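PDB 2NS0: S-adenosylmethionine tRNA ribosyltransferase from Rhodococcus sp., which is of unknown function but may be an S-adenosylmethionine-dependent tRNA ribosyltransferase and probably has a helix-turn-helix-like fold. Local coordinates for residues M1-S4 with D5-E9; P36-W39 with R40-M43. All blocks are in the same frame, centred on the assembly; numbering follows the deposited sequence.

Contact 1 of 2, residues M1-S4 with D5-E9; sequences MTVS and DRELE. With EDO (1,2-ethanediol), chain B.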
HETATM    1  N   MSE A   1       9.704 -14.268  -3.187  1.00 31.44           N
HETATM    2  CA  MSE A   1      10.172 -14.992  -4.423  1.00 33.44           C
HETATM    3  C   MSE A   1      10.806 -14.046  -5.441  1.00 29.72           C
HETATM    4  O   MSE A   1      11.943 -14.250  -5.852  1.00 28.86           O
HETATM    5  CB  MSE A   1       9.045 -15.770  -5.107  1.00 33.12           C
HETATM    6  CG  MSE A   1       8.892 -17.218  -4.682  1.00 36.04           C
HETATM    7 SE   MSE A   1       8.033 -18.385  -6.080  1.00 44.78          SE
HETATM    8  CE  MSE A   1       9.501 -18.572  -7.377  0.50 42.36           C
ATOM      9  N   THR A   2      10.076 -13.011  -5.848  1.00 27.01           N
ATOM     10  CA  THR A   2      10.608 -12.057  -6.819  1.00 24.62           C
ATOM     11  C   THR A   2      10.837 -10.661  -6.236  1.00 23.16           C
ATOM     12  O   THR A   2      11.625  -9.880  -6.779  1.00 21.48           O
ATOM     13  CB  THR A   2       9.710 -11.972  -8.080  1.00 24.94           C
ATOM     14  OG1 THR A   2       8.389 -11.567  -7.713  1.00 23.78           O
ATOM     15  CG2 THR A   2       9.654 -13.320  -8.791  1.00 25.26           C
ATOM     16  N   VAL A   3      10.122 -10.352  -5.145  1.00 22.12           N
ATOM     17  CA  VAL A   3      10.195  -9.042  -4.455  1.00 21.25           C
ATOM     18  C   VAL A   3      10.245  -9.273  -2.936  1.00 20.82           C
ATOM     19  O   VAL A   3       9.509 -10.087  -2.418  1.00 21.48           O
ATOM     20  CB  VAL A   3       9.009  -8.066  -4.831  1.00 20.99           C
ATOM     21  CG1 VAL A   3       9.329  -6.671  -4.440  1.00 21.11           C
ATOM     22  CG2 VAL A   3       8.709  -8.044  -6.327  1.00 20.58           C
ATOM     23  N   SER A   4      11.147  -8.599  -2.233  1.00 21.04           N
ATOM     24  CA  SER A   4      11.238  -8.727  -0.756  1.00 20.13           C
ATOM     25  C   SER A   4      10.198  -7.853  -0.093  1.00 20.69           C
ATOM     26  O   SER A   4       9.739  -6.874  -0.683  1.00 20.46           O
ATOM     27  CB  SER A   4      12.632  -8.336  -0.255  1.00 19.68           C
ATOM     28  OG  SER A   4      12.837  -6.950  -0.468  1.00 17.92           O
ATOM     29  N   ASP A   5       9.817  -8.210   1.127  1.00 20.54           N
ATOM     30  CA  ASP A   5       8.978  -7.362   1.963  1.00 20.73           C
ATOM     31  C   ASP A   5       9.480  -5.932   2.026  1.00 20.76           C
ATOM     32  O   ASP A   5       8.708  -4.997   1.850  1.00 20.76           O
ATOM     33  CB  ASP A   5       8.960  -7.911   3.375  1.00 20.35           C
ATOM     34  CG  ASP A   5       8.247  -9.244   3.460  1.00 23.27           C
ATOM     35  OD1 ASP A   5       7.689  -9.654   2.403  1.00 23.87           O
ATOM     36  OD2 ASP A   5       8.258  -9.868   4.576  1.00 24.11           O
ATOM     37  N   ARG A   6      10.764  -5.774   2.301  1.00 20.03           N
ATOM     38  CA  ARG A   6      11.427  -4.467   2.344  1.00 21.36           C
ATOM     39  C   ARG A   6      11.253  -3.680   1.033  1.00 20.66           C
ATOM     40  O   ARG A   6      10.998  -2.476   1.041  1.00 20.24           O
ATOM     41  CB  ARG A   6      12.913  -4.663   2.641  1.00 22.95           C
ATOM     42  CG  ARG A   6      13.657  -3.365   2.890  1.00 28.75           C
ATOM     43  CD  ARG A   6      14.940  -3.596   3.714  1.00 37.09           C
ATOM     44  NE  ARG A   6      16.025  -4.099   2.869  1.00 43.19           N
ATOM     45  CZ  ARG A   6      17.264  -4.395   3.285  1.00 45.00           C
ATOM     46  NH1 ARG A   6      17.617  -4.233   4.560  1.00 44.86           N
ATOM     47  NH2 ARG A   6      18.156  -4.861   2.406  1.00 45.66           N
ATOM     48  N   GLU A   7      11.402  -4.349  -0.103  1.00 20.00           N
ATOM     49  CA  GLU A   7      11.229  -3.689  -1.386  1.00 19.73           C
ATOM     50  C   GLU A   7       9.815  -3.124  -1.563  1.00 18.77           C
ATOM     51  O   GLU A   7       9.642  -2.063  -2.142  1.00 17.10           O
ATOM     52  CB  GLU A   7      11.460  -4.672  -2.521  1.00 20.31           C
ATOM     53  CG  GLU A   7      12.823  -4.757  -3.139  1.00 26.67           C
ATOM     54  CD  GLU A   7      12.759  -5.747  -4.312  1.00 33.64           C
ATOM     55  OE1 GLU A   7      12.233  -5.344  -5.411  1.00 37.18           O
ATOM     56  OE2 GLU A   7      13.134  -6.931  -4.101  1.00 30.03           O
ATOM     57  N   LEU A   8       8.813  -3.892  -1.136  1.00 17.83           N
ATOM     58  CA  LEU A   8       7.436  -3.491  -1.267  1.00 17.45           C
ATOM     59  C   LEU A   8       7.160  -2.316  -0.349  1.00 18.07           C
ATOM     60  O   LEU A   8       6.468  -1.362  -0.744  1.00 16.47           O
ATOM     61  CB  LEU A   8       6.495  -4.647  -0.939  1.00 17.58           C
ATOM     62  CG  LEU A   8       6.552  -5.799  -1.965  1.00 17.62           C
ATOM     63  CD1 LEU A   8       5.710  -7.020  -1.579  1.00 16.00           C
ATOM     64  CD2 LEU A   8       6.088  -5.270  -3.285  1.00 16.79           C
ATOM     65  N   GLU A   9       7.702  -2.394   0.871  1.00 17.49           N
ATOM     66  CA  GLU A   9       7.556  -1.305   1.801  1.00 19.44           C
ATOM     67  C   GLU A   9       8.128  -0.001   1.257  1.00 19.46           C
ATOM     68  O   GLU A   9       7.496   1.048   1.376  1.00 19.54           O
ATOM     69  CB  GLU A   9       8.100  -1.673   3.184  1.00 18.72           C
ATOM     70  CG  GLU A   9       7.194  -2.699   3.928  1.00 19.52           C
ATOM     71  CD  GLU A   9       7.922  -3.395   5.088  1.00 22.84           C
ATOM     72  OE1 GLU A   9       8.871  -2.787   5.641  1.00 28.17           O
ATOM     73  OE2 GLU A   9       7.579  -4.552   5.423  1.00 25.33           O
TER
HETATM   74  C1  EDO B 102       6.909 -12.689  -4.701  1.00 39.62           C
HETATM   75  O1  EDO B 102       7.022 -13.159  -6.052  1.00 39.28           O
HETATM   76  C2  EDO B 102       5.631 -13.288  -4.106  1.00 42.32           C
HETATM   77  O2  EDO B 102       5.912 -14.613  -3.620  1.00 43.48           O

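Contact 2 of 2, residues P36-W39 with R40-M43; sequences PDDW and RPLM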
ATOM      1  N   PRO A  36       6.003  -4.371 -13.469  1.00 18.26           N
ATOM      2  CA  PRO A  36       5.137  -3.786 -14.490  1.00 19.38           C
ATOM      3  C   PRO A  36       4.619  -4.834 -15.497  1.00 20.03           C
ATOM      4  O   PRO A  36       3.467  -4.783 -15.943  1.00 19.66           O
ATOM      5  CB  PRO A  36       6.049  -2.753 -15.163  1.00 18.79           C
ATOM      6  CG  PRO A  36       7.457  -3.215 -14.865  1.00 18.99           C
ATOM      7  CD  PRO A  36       7.321  -3.718 -13.449  1.00 19.23           C
ATOM      8  N   ASP A  37       5.470  -5.801 -15.779  1.00 20.72           N
ATOM      9  CA  ASP A  37       5.218  -6.822 -16.747  1.00 22.79           C
ATOM     10  C   ASP A  37       4.363  -7.940 -16.145  1.00 22.67           C
ATOM     11  O   ASP A  37       3.900  -8.821 -16.890  1.00 25.17           O
ATOM     12  CB  ASP A  37       6.560  -7.427 -17.176  1.00 23.76           C
ATOM     13  CG  ASP A  37       7.438  -6.471 -18.048  1.00 28.73           C
ATOM     14  OD1 ASP A  37       7.236  -5.221 -18.100  1.00 34.12           O
ATOM     15  OD2 ASP A  37       8.378  -7.000 -18.690  1.00 32.47           O
ATOM     16  N   ASP A  38       4.184  -7.966 -14.821  1.00 20.76           N
ATOM     17  CA  ASP A  38       3.411  -9.056 -14.208  1.00 19.85           C
ATOM     18  C   ASP A  38       3.162  -8.758 -12.739  1.00 19.86           C
ATOM     19  O   ASP A  38       3.818  -9.307 -11.836  1.00 19.63           O
ATOM     20  CB  ASP A  38       4.130 -10.396 -14.380  1.00 19.27           C
ATOM     21  CG  ASP A  38       3.266 -11.591 -14.042  1.00 18.68           C
ATOM     22  OD1 ASP A  38       2.027 -11.478 -13.962  1.00 16.46           O
ATOM     23  OD2 ASP A  38       3.838 -12.680 -13.906  1.00 15.20           O
ATOM     24  N   TRP A  39       2.176  -7.900 -12.510  1.00 19.51           N
ATOM     25  CA  TRP A  39       1.931  -7.327 -11.193  1.00 19.41           C
ATOM     26  C   TRP A  39       0.853  -8.047 -10.352  1.00 18.36           C
ATOM     27  O   TRP A  39       0.841  -7.897  -9.124  1.00 17.08           O
ATOM     28  CB  TRP A  39       1.630  -5.820 -11.348  1.00 20.60           C
ATOM     29  CG  TRP A  39       0.473  -5.539 -12.251  1.00 21.23           C
ATOM     30  CD1 TRP A  39       0.529  -5.207 -13.577  1.00 24.38           C
ATOM     31  CD2 TRP A  39      -0.923  -5.559 -11.898  1.00 22.31           C
ATOM     32  NE1 TRP A  39      -0.754  -5.059 -14.087  1.00 25.41           N
ATOM     33  CE2 TRP A  39      -1.658  -5.248 -13.070  1.00 24.12           C
ATOM     34  CE3 TRP A  39      -1.623  -5.804 -10.703  1.00 21.27           C
ATOM     35  CZ2 TRP A  39      -3.069  -5.192 -13.084  1.00 23.86           C
ATOM     36  CZ3 TRP A  39      -3.016  -5.733 -10.713  1.00 22.87           C
ATOM     37  CH2 TRP A  39      -3.725  -5.429 -11.899  1.00 23.32           C
ATOM     38  N   ARG A  40      -0.042  -8.811 -10.986  1.00 18.18           N
ATOM     39  CA  ARG A  40      -1.184  -9.410 -10.256  1.00 19.34           C
ATOM     40  C   ARG A  40      -0.724 -10.339  -9.129  1.00 18.31           C
ATOM     41  O   ARG A  40      -1.339 -10.364  -8.063  1.00 17.54           O
ATOM     42  CB  ARG A  40      -2.209 -10.143 -11.169  1.00 18.93           C
ATOM     43  CG  ARG A  40      -3.147  -9.176 -11.906  1.00 21.06           C
ATOM     44  CD  ARG A  40      -4.308  -9.820 -12.690  1.00 22.41           C
ATOM     45  NE  ARG A  40      -5.571  -9.494 -12.050  1.00 33.65           N
ATOM     46  CZ  ARG A  40      -6.226  -8.337 -12.174  1.00 38.26           C
ATOM     47  NH1 ARG A  40      -5.768  -7.367 -12.954  1.00 38.57           N
ATOM     48  NH2 ARG A  40      -7.367  -8.149 -11.508  1.00 42.40           N
ATOM     49  N   PRO A  41       0.353 -11.118  -9.362  1.00 17.60           N
ATOM     50  CA  PRO A  41       0.804 -11.955  -8.262  1.00 18.10           C
ATOM     51  C   PRO A  41       1.320 -11.186  -7.031  1.00 18.78           C
ATOM     52  O   PRO A  41       1.445 -11.759  -5.939  1.00 20.48           O
ATOM     53  CB  PRO A  41       1.910 -12.779  -8.902  1.00 17.75           C
ATOM     54  CG  PRO A  41       1.589 -12.752 -10.386  1.00 17.08           C
ATOM     55  CD  PRO A  41       1.158 -11.349 -10.569  1.00 16.78           C
ATOM     56  N   LEU A  42       1.621  -9.917  -7.185  1.00 18.67           N
ATOM     57  CA  LEU A  42       2.061  -9.111  -6.033  1.00 19.61           C
ATOM     58  C   LEU A  42       0.942  -8.503  -5.185  1.00 19.39           C
ATOM     59  O   LEU A  42       1.230  -7.865  -4.199  1.00 19.36           O
ATOM     60  CB  LEU A  42       3.053  -8.026  -6.469  1.00 18.63           C
ATOM     61  CG  LEU A  42       4.353  -8.655  -6.946  1.00 21.19           C
ATOM     62  CD1 LEU A  42       5.272  -7.546  -7.365  1.00 22.02           C
ATOM     63  CD2 LEU A  42       4.989  -9.440  -5.847  1.00 25.61           C
HETATM   64  N   MSE A  43      -0.315  -8.741  -5.554  1.00 19.52           N
HETATM   65  CA  MSE A  43      -1.444  -8.119  -4.867  1.00 20.82           C
HETATM   66  C   MSE A  43      -1.528  -8.462  -3.374  1.00 20.45           C
HETATM   67  O   MSE A  43      -1.593  -7.559  -2.541  1.00 19.70           O
HETATM   68  CB  MSE A  43      -2.772  -8.408  -5.581  1.00 21.15           C
HETATM   69  CG  MSE A  43      -2.956  -7.705  -6.919  1.00 26.69           C
HETATM   70 SE   MSE A  43      -3.001  -5.720  -6.769  1.00 40.33          SE
HETATM   71  CE  MSE A  43      -1.144  -5.394  -6.528  1.00 36.89           C
TER
HETATM   72  O   HOH W   1       0.063  -9.987 -13.742  1.00 18.74           O

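Contact 1 of 2, residues M1-S4 with D5-E9
Val3 lays its CG1 methyl across the extended side chain of Glu7, the two side chains crossing at about a right angle. CG1 lies 3.5 Å from Glu7 CB and also meets the carboxylate end. The same methyl packs against Leu8, with Val3 CG1 3.7 Å from Leu8 CD2. It reaches both because CG1 stands anti to the backbone N (chi1 -164°).

Next to these contacts, Ser4 and Glu7 close a capping box. Ser4 is the N-cap residue of the helix that starts at Asp5. Its OG accepts from the backbone of Glu7, with Glu7 N 3.0 Å from Ser4 OG. A chi1 of 67° puts OG between the backbone N and the carbonyl carbon, facing the first turn. Glu7 returns the bond through its side chain: Ser4 N donates to Glu7 OE2 at 3.2 Å. That bond is nearly straight at hydrogen, but the N-H comes from above the carboxylate plane. The box thus satisfies one N-H of the first turn and ties the preceding loop to it. Ser4 O then accepts from Leu8 N at 3.2 Å, an early backbone bond of the helix.

Further back, Thr2 holds a 1,2-ethanediol, probably from the crystallisation liquor. Thr2 OG1 and EDO O1 are 2.7 Å apart and hydrogen-bonded; Thr2 N adds a weak bond to the same oxygen.

Glu9 forms a salt bridge with Arg52 of helix 43-55. Leu8 also packs on that helix, at Pro45, Val46 and Ala49, while Val3 and Leu8 both touch Val34 of helix 27-34.

Contact 2 of 2, residues P36-W39 with R40-M43
Trp39 O accepts from Leu42 N at 2.9 Å, closing a tight turn. A second polar link runs through water 1. It donates to Asp38 OD1 at 2.5 Å and accepts from Arg40 N at 3.0 Å, bridging the Asp38 carboxylate to the backbone. Pro41 CD lies 3.5 Å from Asp38 OD1.

Residues 40-42 form a short 3-10 turn leading into helix 43-55. The indole of Trp39 lies beside it, with chi1 at 57° bringing its six-membered ring alongside Arg40. Arg40 CG sits over one face of that ring in a CH-pi contact, 3.8 Å from the centroid. The guanidinium follows the ring outward but is not stacked flat, its plane 56° from that of the indole. At the ring edge is selenomethionine Met43, in a Met-aromatic contact, with Met43 SE 3.9 Å from Trp39 CZ3. Were Trp39 replaced by an alanine, Arg40 CG would probably lose its aromatic face and the Met43 selenium its ring partner. Trp39 also packs on Ala31 and Arg32 of helix 27-34, and Met43 joins it on Ala31.

In the fold
Contact 1 closes well before contact 2 opens along the chain, yet their centres are 12 Å apart. They touch directly: Val3 CG2 packs on Leu42 CD1 at 3.6 Å. Val3 therefore turns one methyl to its own helix start and the other to the 3-10 turn. Val34 of helix 27-34 is common ground, since Val3 and Leu8 of contact 1 and Leu42 of contact 2 all rest on it. Each contact lies at the entry to a helix, 5-18 for the first and 43-55 for the second. The 1,2-ethanediol held by Thr2 also reaches contact 2: its C1 is 3.9 Å from Leu42 CD2. Both are surface contacts.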